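Local structure of peptide-binding protein (Photobacterium damsela subsp. piscicida, 6SQX) at residues Y171-W182 with Y313-N321; R341-Y349 with K390-L398. The protein probably acts as a cysteine-type D,L-endopeptidase of the NlpC/P60 family that cleaves the peptidoglycan of potentially competing bacteria. All coordinates share one frame; numbering follows the deposited sequence. Where two conformers were deposited one is given.

Contact 1 (Y171-W182 with Y313-N321); sequences YPFDYIQLSALW and YGWGGMDFN. With EDO (1,2-ethanediol), chain P.
Three groups grip the hydroxyl of Tyr171: OH donates to Asp319 OD2 over 2.6 Å, and two waters donate to it, both also accepting from Asn321 ND2. Asp319 accepts through the anti lone pair of OD2; that oxygen lies at the edge of the tyrosine ring, near its plane, with ring and carboxylate turned 32° apart. The bond joins the SH3b1-type SH3 domain to the NlpC/P60 peptidase region, here the loop ahead of helix 326-334. With CG anti to the backbone N (chi1 -177°), Tyr171 crosses Met318 obliquely, Met318 CG lying 3.7 Å from Tyr171 CE1. Met318 bends at chi2, bringing CE against Asp174 CB.

Phe173, Tyr175, Tyr313 and Trp315 form an aromatic cluster. Phe173 lays CD1 over one face of the Trp315 indole, near its rim, and Tyr175 CE1 lies over that same face; both ring pairs are oblique. Asp174 O meets the indole edge in plane, 3.4 Å from Trp315 CD1. A bridging water accepts from Trp315 NE1 and donates to Tyr175 O and Gln177 O. Tyr313 OH bonds to the cysteinesulfonic acid at position 324, an oxidised cysteine.

Ala180 CB, on strand 177-181, and Trp182 CZ3, just beyond it, pack on Phe320 CD1. Gln177 NE2 donates to Gly316 O (2.8 Å, 165°), which lies in the amide plane of Gln177, while NE2 sits above the carbonyl plane of Gly316.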
loop_
_atom_site.group_PDB
_atom_site.type_symbol
_atom_site.label_atom_id
_atom_site.label_comp_id
_atom_site.label_asym_id
_atom_site.label_seq_id
_atom_site.Cartn_x
_atom_site.Cartn_y
_atom_site.Cartn_z
ATOM N N TYR A 171 -14.977 11.058 -0.910
ATOM C CA TYR A 171 -13.523 11.094 -0.872
ATOM C C TYR A 171 -13.035 10.566 0.479
ATOM O O TYR A 171 -13.628 10.883 1.521
ATOM C CB TYR A 171 -13.046 12.546 -1.096
ATOM C CG TYR A 171 -11.553 12.671 -1.142
ATOM C CD1 TYR A 171 -10.858 12.548 -2.341
ATOM C CD2 TYR A 171 -10.818 12.925 0.025
ATOM C CE1 TYR A 171 -9.450 12.677 -2.394
ATOM C CE2 TYR A 171 -9.443 13.025 -0.010
ATOM C CZ TYR A 171 -8.750 12.898 -1.214
ATOM O OH TYR A 171 -7.366 13.000 -1.219
ATOM N N PRO A 172 -11.974 9.742 0.515
ATOM C CA PRO A 172 -11.075 9.380 -0.598
ATOM C C PRO A 172 -11.481 8.073 -1.314
ATOM O O PRO A 172 -10.651 7.515 -2.057
ATOM C CB PRO A 172 -9.717 9.167 0.116
ATOM C CG PRO A 172 -10.114 8.524 1.495
ATOM C CD PRO A 172 -11.398 9.347 1.828
ATOM N N PHE A 173 -12.705 7.590 -1.077
ATOM C CA PHE A 173 -13.131 6.273 -1.569
ATOM C C PHE A 173 -13.609 6.327 -3.026
ATOM O O PHE A 173 -14.767 6.024 -3.353
ATOM C CB PHE A 173 -14.196 5.727 -0.628
ATOM C CG PHE A 173 -13.683 5.473 0.752
ATOM C CD1 PHE A 173 -12.867 4.365 1.025
ATOM C CD2 PHE A 173 -13.904 6.408 1.789
ATOM C CE1 PHE A 173 -12.326 4.148 2.303
ATOM C CE2 PHE A 173 -13.389 6.180 3.071
ATOM C CZ PHE A 173 -12.581 5.063 3.323
ATOM N N ASP A 174 -12.669 6.700 -3.904
ATOM C CA ASP A 174 -12.838 6.566 -5.353
ATOM C C ASP A 174 -12.456 5.141 -5.713
ATOM O O ASP A 174 -11.289 4.782 -5.645
ATOM C CB ASP A 174 -11.885 7.558 -6.029
ATOM C CG ASP A 174 -11.783 7.363 -7.546
ATOM O OD1 ASP A 174 -12.535 6.528 -8.111
ATOM O OD2 ASP A 174 -10.951 8.044 -8.170
ATOM N N TYR A 175 -13.445 4.328 -6.099
ATOM C CA TYR A 175 -13.151 2.909 -6.255
ATOM C C TYR A 175 -12.309 2.597 -7.481
ATOM O O TYR A 175 -11.796 1.469 -7.570
ATOM C CB TYR A 175 -14.464 2.104 -6.218
ATOM C CG TYR A 175 -15.028 2.146 -4.813
ATOM C CD1 TYR A 175 -14.412 1.439 -3.770
ATOM C CD2 TYR A 175 -16.081 2.995 -4.487
ATOM C CE1 TYR A 175 -14.901 1.539 -2.445
ATOM C CE2 TYR A 175 -16.575 3.075 -3.197
ATOM C CZ TYR A 175 -15.966 2.355 -2.183
ATOM O OH TYR A 175 -16.443 2.452 -0.889
ATOM N N ILE A 176 -12.124 3.562 -8.393
ATOM C CA ILE A 176 -11.195 3.385 -9.515
ATOM C C ILE A 176 -9.750 3.422 -9.048
ATOM O O ILE A 176 -8.854 2.922 -9.744
ATOM C CB ILE A 176 -11.436 4.456 -10.600
ATOM C CG1 ILE A 176 -12.913 4.521 -11.000
ATOM C CG2 ILE A 176 -10.535 4.231 -11.819
ATOM C CD1 ILE A 176 -13.473 3.223 -11.523
ATOM N N GLN A 177 -9.483 4.012 -7.879
ATOM C CA GLN A 177 -8.120 4.203 -7.413
ATOM C C GLN A 177 -7.571 2.919 -6.786
ATOM O O GLN A 177 -8.154 2.394 -5.823
ATOM C CB GLN A 177 -8.116 5.348 -6.399
ATOM C CG GLN A 177 -6.679 5.645 -5.827
ATOM C CD GLN A 177 -5.611 5.816 -6.950
ATOM O OE1 GLN A 177 -5.898 6.438 -8.012
ATOM N NE2 GLN A 177 -4.409 5.227 -6.740
ATOM N N LEU A 178 -6.445 2.403 -7.306
ATOM C CA LEU A 178 -5.948 1.116 -6.821
ATOM C C LEU A 178 -4.665 1.186 -6.003
ATOM O O LEU A 178 -4.579 0.566 -4.924
ATOM C CB LEU A 178 -5.671 0.194 -8.005
ATOM C CG LEU A 178 -6.904 -0.207 -8.810
ATOM C CD1 LEU A 178 -6.486 -1.184 -9.938
ATOM C CD2 LEU A 178 -8.020 -0.845 -7.935
ATOM N N SER A 179 -3.627 1.860 -6.511
ATOM C CA SER A 179 -2.325 1.844 -5.848
ATOM C C SER A 179 -1.551 3.104 -6.207
ATOM O O SER A 179 -1.869 3.780 -7.188
ATOM C CB SER A 179 -1.477 0.650 -6.300
ATOM O OG SER A 179 -2.153 -0.554 -5.971
ATOM N N ALA A 180 -0.489 3.374 -5.440
ATOM C CA ALA A 180 0.449 4.443 -5.771
ATOM C C ALA A 180 1.812 3.803 -5.994
ATOM O O ALA A 180 2.378 3.224 -5.055
ATOM C CB ALA A 180 0.558 5.435 -4.610
ATOM N N LEU A 181 2.340 3.902 -7.223
ATOM C CA LEU A 181 3.652 3.338 -7.564
ATOM C C LEU A 181 4.687 4.438 -7.726
ATOM O O LEU A 181 4.428 5.452 -8.380
ATOM C CB LEU A 181 3.603 2.499 -8.866
ATOM C CG LEU A 181 2.716 1.260 -8.897
ATOM C CD1 LEU A 181 2.769 0.595 -10.274
ATOM C CD2 LEU A 181 3.115 0.296 -7.808
ATOM N N TRP A 182 5.871 4.201 -7.178
ATOM C CA TRP A 182 6.889 5.236 -7.160
ATOM C C TRP A 182 7.820 5.158 -8.365
ATOM O O TRP A 182 8.081 4.085 -8.923
ATOM C CB TRP A 182 7.723 5.081 -5.877
ATOM C CG TRP A 182 6.856 4.965 -4.662
ATOM C CD1 TRP A 182 6.832 3.935 -3.783
ATOM C CD2 TRP A 182 5.830 5.887 -4.226
ATOM N NE1 TRP A 182 5.864 4.132 -2.826
ATOM C CE2 TRP A 182 5.236 5.327 -3.065
ATOM C CE3 TRP A 182 5.345 7.105 -4.712
ATOM C CZ2 TRP A 182 4.210 5.959 -2.369
ATOM C CZ3 TRP A 182 4.323 7.748 -4.000
ATOM C CH2 TRP A 182 3.771 7.172 -2.840
ATOM N N TYR A 313 -5.291 9.394 5.406
ATOM C CA TYR A 313 -5.732 8.113 4.832
ATOM C C TYR A 313 -6.153 8.332 3.385
ATOM O O TYR A 313 -7.087 9.093 3.100
ATOM C CB TYR A 313 -6.927 7.605 5.637
ATOM C CG TYR A 313 -7.446 6.256 5.135
ATOM C CD1 TYR A 313 -8.357 6.184 4.060
ATOM C CD2 TYR A 313 -6.979 5.069 5.709
ATOM C CE1 TYR A 313 -8.815 4.958 3.600
ATOM C CE2 TYR A 313 -7.426 3.838 5.241
ATOM C CZ TYR A 313 -8.320 3.810 4.197
ATOM O OH TYR A 313 -8.795 2.564 3.711
ATOM N N GLY A 314 -5.490 7.607 2.468
ATOM C CA GLY A 314 -5.866 7.656 1.062
ATOM C C GLY A 314 -6.287 6.280 0.560
ATOM O O GLY A 314 -5.413 5.425 0.350
ATOM N N TRP A 315 -7.600 6.058 0.371
ATOM C CA TRP A 315 -8.059 4.787 -0.204
ATOM C C TRP A 315 -7.305 4.497 -1.499
ATOM O O TRP A 315 -7.244 5.337 -2.392
ATOM C CB TRP A 315 -9.569 4.864 -0.492
ATOM C CG TRP A 315 -10.046 3.648 -1.237
ATOM C CD1 TRP A 315 -10.344 3.565 -2.560
ATOM C CD2 TRP A 315 -10.258 2.351 -0.673
ATOM N NE1 TRP A 315 -10.706 2.272 -2.859
ATOM C CE2 TRP A 315 -10.655 1.509 -1.724
ATOM C CE3 TRP A 315 -10.105 1.813 0.605
ATOM C CZ2 TRP A 315 -10.997 0.155 -1.523
ATOM C CZ3 TRP A 315 -10.425 0.489 0.814
ATOM C CH2 TRP A 315 -10.846 -0.344 -0.249
ATOM N N GLY A 316 -6.770 3.283 -1.616
ATOM C CA GLY A 316 -6.096 2.933 -2.867
ATOM C C GLY A 316 -4.843 3.746 -3.180
ATOM O O GLY A 316 -4.368 3.738 -4.312
ATOM N N GLY A 317 -4.288 4.472 -2.191
ATOM C CA GLY A 317 -3.178 5.369 -2.485
ATOM C C GLY A 317 -3.608 6.706 -3.056
ATOM O O GLY A 317 -2.761 7.431 -3.606
ATOM N N MET A 318 -4.890 7.056 -2.923
ATOM C CA MET A 318 -5.433 8.319 -3.433
ATOM C C MET A 318 -4.546 9.507 -3.077
ATOM O O MET A 318 -4.240 9.758 -1.903
ATOM C CB MET A 318 -6.841 8.572 -2.857
ATOM C CG MET A 318 -7.651 9.661 -3.557
ATOM S SD MET A 318 -8.317 9.102 -5.140
ATOM C CE MET A 318 -9.534 10.422 -5.450
ATOM N N ASP A 319 -4.176 10.259 -4.107
ATOM C CA ASP A 319 -3.381 11.481 -3.946
ATOM C C ASP A 319 -2.037 11.211 -3.288
ATOM O O ASP A 319 -1.423 12.139 -2.712
ATOM C CB ASP A 319 -4.175 12.561 -3.215
ATOM C CG ASP A 319 -5.288 13.131 -4.090
ATOM O OD1 ASP A 319 -5.008 13.396 -5.289
ATOM O OD2 ASP A 319 -6.443 13.324 -3.619
ATOM N N PHE A 320 -1.524 9.974 -3.418
ATOM C CA PHE A 320 -0.212 9.571 -2.920
ATOM C C PHE A 320 -0.156 9.464 -1.406
ATOM O O PHE A 320 0.932 9.330 -0.829
ATOM C CB PHE A 320 0.932 10.391 -3.527
ATOM C CG PHE A 320 0.948 10.298 -5.035
ATOM C CD1 PHE A 320 1.399 9.144 -5.646
ATOM C CD2 PHE A 320 0.464 11.334 -5.821
ATOM C CE1 PHE A 320 1.430 9.034 -7.056
ATOM C CE2 PHE A 320 0.489 11.265 -7.227
ATOM C CZ PHE A 320 0.978 10.110 -7.854
ATOM N N ASN A 321 -1.335 9.433 -0.772
ATOM C CA ASN A 321 -1.456 9.103 0.649
ATOM C C ASN A 321 -1.896 7.644 0.784
ATOM O O ASN A 321 -2.804 7.206 0.069
ATOM C CB ASN A 321 -2.478 10.031 1.335
ATOM C CG ASN A 321 -2.001 11.470 1.376
ATOM O OD1 ASN A 321 -0.800 11.725 1.555
ATOM N ND2 ASN A 321 -2.925 12.398 1.151
HETATM C C1 EDO P . -14.510 1.071 2.353
HETATM O O1 EDO P . -14.606 0.566 1.030
HETATM C C2 EDO P . -15.412 2.291 2.366
HETATM O O2 EDO P . -15.555 2.789 3.698
HETATM O O HOH W 1 -5.969 13.068 1.434
HETATM O O HOH W 2 -5.570 11.094 0.113
HETATM O O HOH W 3 -10.432 0.791 -5.385
#

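Contact 2 (R341-Y349 with K390-L398). With EDO (1,2-ethanediol), chain L.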
loop_
_atom_site.group_PDB
_atom_site.type_symbol
_atom_site.label_atom_id
_atom_site.label_comp_id
_atom_site.label_asym_id
_atom_site.label_seq_id
_atom_site.Cartn_x
_atom_site.Cartn_y
_atom_site.Cartn_z
ATOM N N ARG A 341 -0.040 -6.213 -1.979
ATOM C CA ARG A 341 -0.684 -4.905 -1.965
ATOM C C ARG A 341 -1.811 -4.794 -0.938
ATOM O O ARG A 341 -1.940 -3.758 -0.255
ATOM C CB ARG A 341 -1.223 -4.603 -3.355
ATOM C CG ARG A 341 -2.179 -3.405 -3.412
ATOM C CD ARG A 341 -1.448 -2.094 -3.143
ATOM N NE ARG A 341 -2.385 -0.972 -3.156
ATOM C CZ ARG A 341 -2.963 -0.464 -2.067
ATOM N NH1 ARG A 341 -2.728 -1.008 -0.888
ATOM N NH2 ARG A 341 -3.761 0.577 -2.182
ATOM N N SER A 342 -2.703 -5.787 -0.860
ATOM C CA SER A 342 -3.936 -5.623 -0.106
ATOM C C SER A 342 -3.950 -6.437 1.184
ATOM O O SER A 342 -3.192 -7.395 1.371
ATOM C CB SER A 342 -5.155 -5.938 -0.978
ATOM O OG SER A 342 -5.159 -5.077 -2.120
ATOM N N SER A 343 -4.855 -6.032 2.084
ATOM C CA SER A 343 -4.899 -6.636 3.425
ATOM C C SER A 343 -5.132 -8.143 3.395
ATOM O O SER A 343 -4.519 -8.871 4.190
ATOM C CB SER A 343 -5.935 -5.949 4.331
ATOM O OG SER A 343 -7.255 -6.101 3.819
ATOM N N PHE A 344 -6.030 -8.625 2.524
ATOM C CA PHE A 344 -6.300 -10.065 2.492
ATOM C C PHE A 344 -5.048 -10.832 2.088
ATOM O O PHE A 344 -4.721 -11.881 2.672
ATOM C CB PHE A 344 -7.424 -10.374 1.511
ATOM C CG PHE A 344 -7.646 -11.847 1.323
ATOM C CD1 PHE A 344 -8.483 -12.554 2.179
ATOM C CD2 PHE A 344 -6.991 -12.532 0.306
ATOM C CE1 PHE A 344 -8.682 -13.936 2.022
ATOM C CE2 PHE A 344 -7.191 -13.911 0.147
ATOM C CZ PHE A 344 -8.034 -14.601 1.017
ATOM N N TYR A 345 -4.335 -10.331 1.077
ATOM C CA TYR A 345 -3.151 -11.044 0.621
ATOM C C TYR A 345 -2.000 -10.914 1.605
ATOM O O TYR A 345 -1.202 -11.849 1.758
ATOM C CB TYR A 345 -2.777 -10.610 -0.797
ATOM C CG TYR A 345 -3.803 -11.084 -1.801
ATOM C CD1 TYR A 345 -3.743 -12.379 -2.309
ATOM C CD2 TYR A 345 -4.847 -10.258 -2.218
ATOM C CE1 TYR A 345 -4.700 -12.824 -3.212
ATOM C CE2 TYR A 345 -5.802 -10.686 -3.123
ATOM C CZ TYR A 345 -5.726 -11.975 -3.612
ATOM O OH TYR A 345 -6.660 -12.424 -4.496
ATOM N N GLN A 346 -1.895 -9.764 2.299
ATOM C CA GLN A 346 -0.892 -9.654 3.361
ATOM C C GLN A 346 -1.174 -10.663 4.462
ATOM O O GLN A 346 -0.281 -11.428 4.873
ATOM C CB GLN A 346 -0.865 -8.220 3.931
ATOM C CG GLN A 346 -0.358 -7.202 2.904
ATOM C CD GLN A 346 -0.342 -5.792 3.434
ATOM O OE1 GLN A 346 -0.946 -5.500 4.462
ATOM N NE2 GLN A 346 0.307 -4.906 2.701
ATOM N N ALA A 347 -2.433 -10.694 4.928
ATOM C CA ALA A 347 -2.785 -11.559 6.051
ATOM C C ALA A 347 -2.561 -13.027 5.720
ATOM O O ALA A 347 -2.136 -13.797 6.580
ATOM C CB ALA A 347 -4.241 -11.352 6.442
ATOM N N ASN A 348 -2.838 -13.428 4.477
ATOM C CA ASN A 348 -2.784 -14.833 4.104
ATOM C C ASN A 348 -1.461 -15.270 3.489
ATOM O O ASN A 348 -1.133 -16.462 3.551
ATOM C CB ASN A 348 -3.964 -15.151 3.190
ATOM C CG ASN A 348 -5.249 -15.255 3.964
ATOM O OD1 ASN A 348 -5.586 -16.334 4.468
ATOM N ND2 ASN A 348 -5.992 -14.154 4.063
ATOM N N TYR A 349 -0.690 -14.361 2.891
ATOM C CA TYR A 349 0.482 -14.771 2.122
ATOM C C TYR A 349 1.789 -14.160 2.587
ATOM O O TYR A 349 2.844 -14.529 2.055
ATOM C CB TYR A 349 0.296 -14.501 0.614
ATOM C CG TYR A 349 -0.882 -15.292 0.063
ATOM C CD1 TYR A 349 -0.759 -16.653 -0.245
ATOM C CD2 TYR A 349 -2.120 -14.687 -0.143
ATOM C CE1 TYR A 349 -1.846 -17.358 -0.700
ATOM C CE2 TYR A 349 -3.206 -15.405 -0.572
ATOM C CZ TYR A 349 -3.053 -16.740 -0.881
ATOM O OH TYR A 349 -4.141 -17.455 -1.338
ATOM N N LYS A 390 -15.267 -14.665 8.669
ATOM C CA LYS A 390 -14.102 -15.453 9.067
ATOM C C LYS A 390 -12.894 -15.191 8.173
ATOM O O LYS A 390 -11.763 -15.040 8.666
ATOM C CB LYS A 390 -14.449 -16.952 9.063
ATOM C CG LYS A 390 -13.276 -17.843 9.494
ATOM C CD LYS A 390 -13.660 -19.334 9.630
ATOM C CE LYS A 390 -14.096 -19.921 8.305
ATOM N NZ LYS A 390 -14.383 -21.396 8.434
ATOM N N THR A 391 -13.105 -15.106 6.853
ATOM C CA THR A 391 -11.987 -15.042 5.919
ATOM C C THR A 391 -11.754 -13.666 5.303
ATOM O O THR A 391 -10.696 -13.455 4.699
ATOM C CB THR A 391 -12.151 -16.076 4.800
ATOM O OG1 THR A 391 -13.358 -15.801 4.085
ATOM C CG2 THR A 391 -12.217 -17.485 5.395
ATOM N N SER A 392 -12.683 -12.727 5.419
ATOM C CA SER A 392 -12.434 -11.452 4.758
ATOM C C SER A 392 -11.704 -10.478 5.673
ATOM O O SER A 392 -11.700 -10.604 6.901
ATOM C CB SER A 392 -13.733 -10.832 4.255
ATOM O OG SER A 392 -14.539 -10.437 5.340
ATOM N N THR A 393 -11.039 -9.519 5.051
ATOM C CA THR A 393 -10.376 -8.487 5.820
ATOM C C THR A 393 -10.770 -7.117 5.293
ATOM O O THR A 393 -10.875 -6.896 4.086
ATOM C CB THR A 393 -8.827 -8.641 5.777
ATOM O OG1 THR A 393 -8.388 -8.647 4.418
ATOM C CG2 THR A 393 -8.369 -9.943 6.491
ATOM N N SER A 394 -10.985 -6.192 6.224
ATOM C CA SER A 394 -11.247 -4.806 5.882
ATOM C C SER A 394 -10.366 -3.826 6.641
ATOM O O SER A 394 -10.511 -2.620 6.447
ATOM C CB SER A 394 -12.721 -4.479 6.109
ATOM O OG SER A 394 -13.091 -4.860 7.400
ATOM N N HIS A 395 -9.446 -4.306 7.461
ATOM C CA HIS A 395 -8.456 -3.440 8.089
ATOM C C HIS A 395 -7.241 -4.278 8.450
ATOM O O HIS A 395 -7.354 -5.495 8.662
ATOM C CB HIS A 395 -8.987 -2.737 9.351
ATOM C CG HIS A 395 -8.052 -1.684 9.854
ATOM N ND1 HIS A 395 -7.564 -0.679 9.039
ATOM C CD2 HIS A 395 -7.460 -1.526 11.062
ATOM C CE1 HIS A 395 -6.738 0.082 9.744
ATOM N NE2 HIS A 395 -6.651 -0.413 10.966
ATOM N N ILE A 396 -6.067 -3.635 8.496
ATOM C CA ILE A 396 -4.860 -4.336 8.910
ATOM C C ILE A 396 -3.936 -3.311 9.560
ATOM O O ILE A 396 -3.959 -2.122 9.203
ATOM C CB ILE A 396 -4.226 -5.093 7.702
ATOM C CG1 ILE A 396 -3.120 -6.050 8.152
ATOM C CG2 ILE A 396 -3.700 -4.091 6.634
ATOM C CD1 ILE A 396 -2.777 -7.066 7.016
ATOM N N GLY A 397 -3.121 -3.772 10.507
ATOM C CA GLY A 397 -2.093 -2.924 11.101
ATOM C C GLY A 397 -0.905 -3.749 11.555
ATOM O O GLY A 397 -0.925 -4.992 11.512
ATOM N N LEU A 398 0.153 -3.064 11.976
ATOM C CA LEU A 398 1.394 -3.698 12.415
ATOM C C LEU A 398 1.421 -3.727 13.941
ATOM O O LEU A 398 1.541 -2.680 14.579
ATOM C CB LEU A 398 2.610 -2.937 11.870
ATOM C CG LEU A 398 3.974 -3.475 12.326
ATOM C CD1 LEU A 398 4.157 -4.892 11.787
ATOM C CD2 LEU A 398 5.094 -2.533 11.883
HETATM C C1 EDO L . -12.812 -3.662 10.580
HETATM O O1 EDO L . -13.197 -3.047 9.346
HETATM C C2 EDO L . -14.040 -4.273 11.247
HETATM O O2 EDO L . -14.615 -5.263 10.385
HETATM O O HOH W 4 -8.467 -14.305 5.713
#
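Ser343 OG and Thr393 OG1 share a hydrogen bond of 2.9 Å at the first turn of helix 343-349, and either hydroxyl could be the donor. Both oxygens stand between the backbone N and the carbonyl carbon of their own residues (chi1 63° and 56°), which turns them toward each other across the gap. Thr393 OG1 also lies 3.5 Å from Phe344 CB, while the threonine methyl, CG2, points along the helix to Ala347 CB at 4.4 Å. On the Phe344 side of this pair, Thr391 O meets the edge of the phenylalanine ring in its plane, 3.4 Å from Phe344 CE1.

Ile396 supplies the apolar part of the contact. Its CG2 branch packs on Ser343 CB at 3.7 Å, and CD1, at the end of the other branch, meets Gln346 CB and lies 3.5 Å from Gln346 OE1. This puts a methyl group against a buried amide oxygen that has no polar partner in the model.

The arrangement is a helix laid against a sheet of the NlpC/P60 fold: the axes of helix 343-349 and strand 395-398 approach to 8.8 Å, with 53° between their directions.

Behind these first contacts, a water donates to Thr391 O (2.6 Å) and accepts from Asn348 ND2. The same amide nitrogen lies over a face of the Phe344 ring and donates to Phe344 O, with the acceptor in the amide plane of Asn348. The nitrogen end of the Gln346 amide is held in turn, since NE2 donates to Pro340 O and Ser325 O. Farther out, Ser385 of the neighbouring strand 382-387 touches Ala347, Thr393 and Ile396, and Leu328 of helix 326-334 also packs on Ile396.

The two contacts follow one another along the chain, contact 1 closing before contact 2 opens, and their centres lie about 17 Å apart. Whereas contact 1 spans two domains, contact 2 lies within the NlpC/P60 region, between helix 343-349 and the sheet containing strand 395-405. Arg341, just ahead of that helix, connects them: Arg341 NE is probably hydrogen-bonded to Ser179 OG and Arg341 NH2 to Leu178 O, both at 2.9 Å. NH2 also forms a salt bridge with Asp323, which accepts from Gly316 N. Helix 326-334 lies between the contacts along the chain, after loop 313-321 and before segment 341-349. The SH3 strand 177-181 is thus tied directly to the peptidase core.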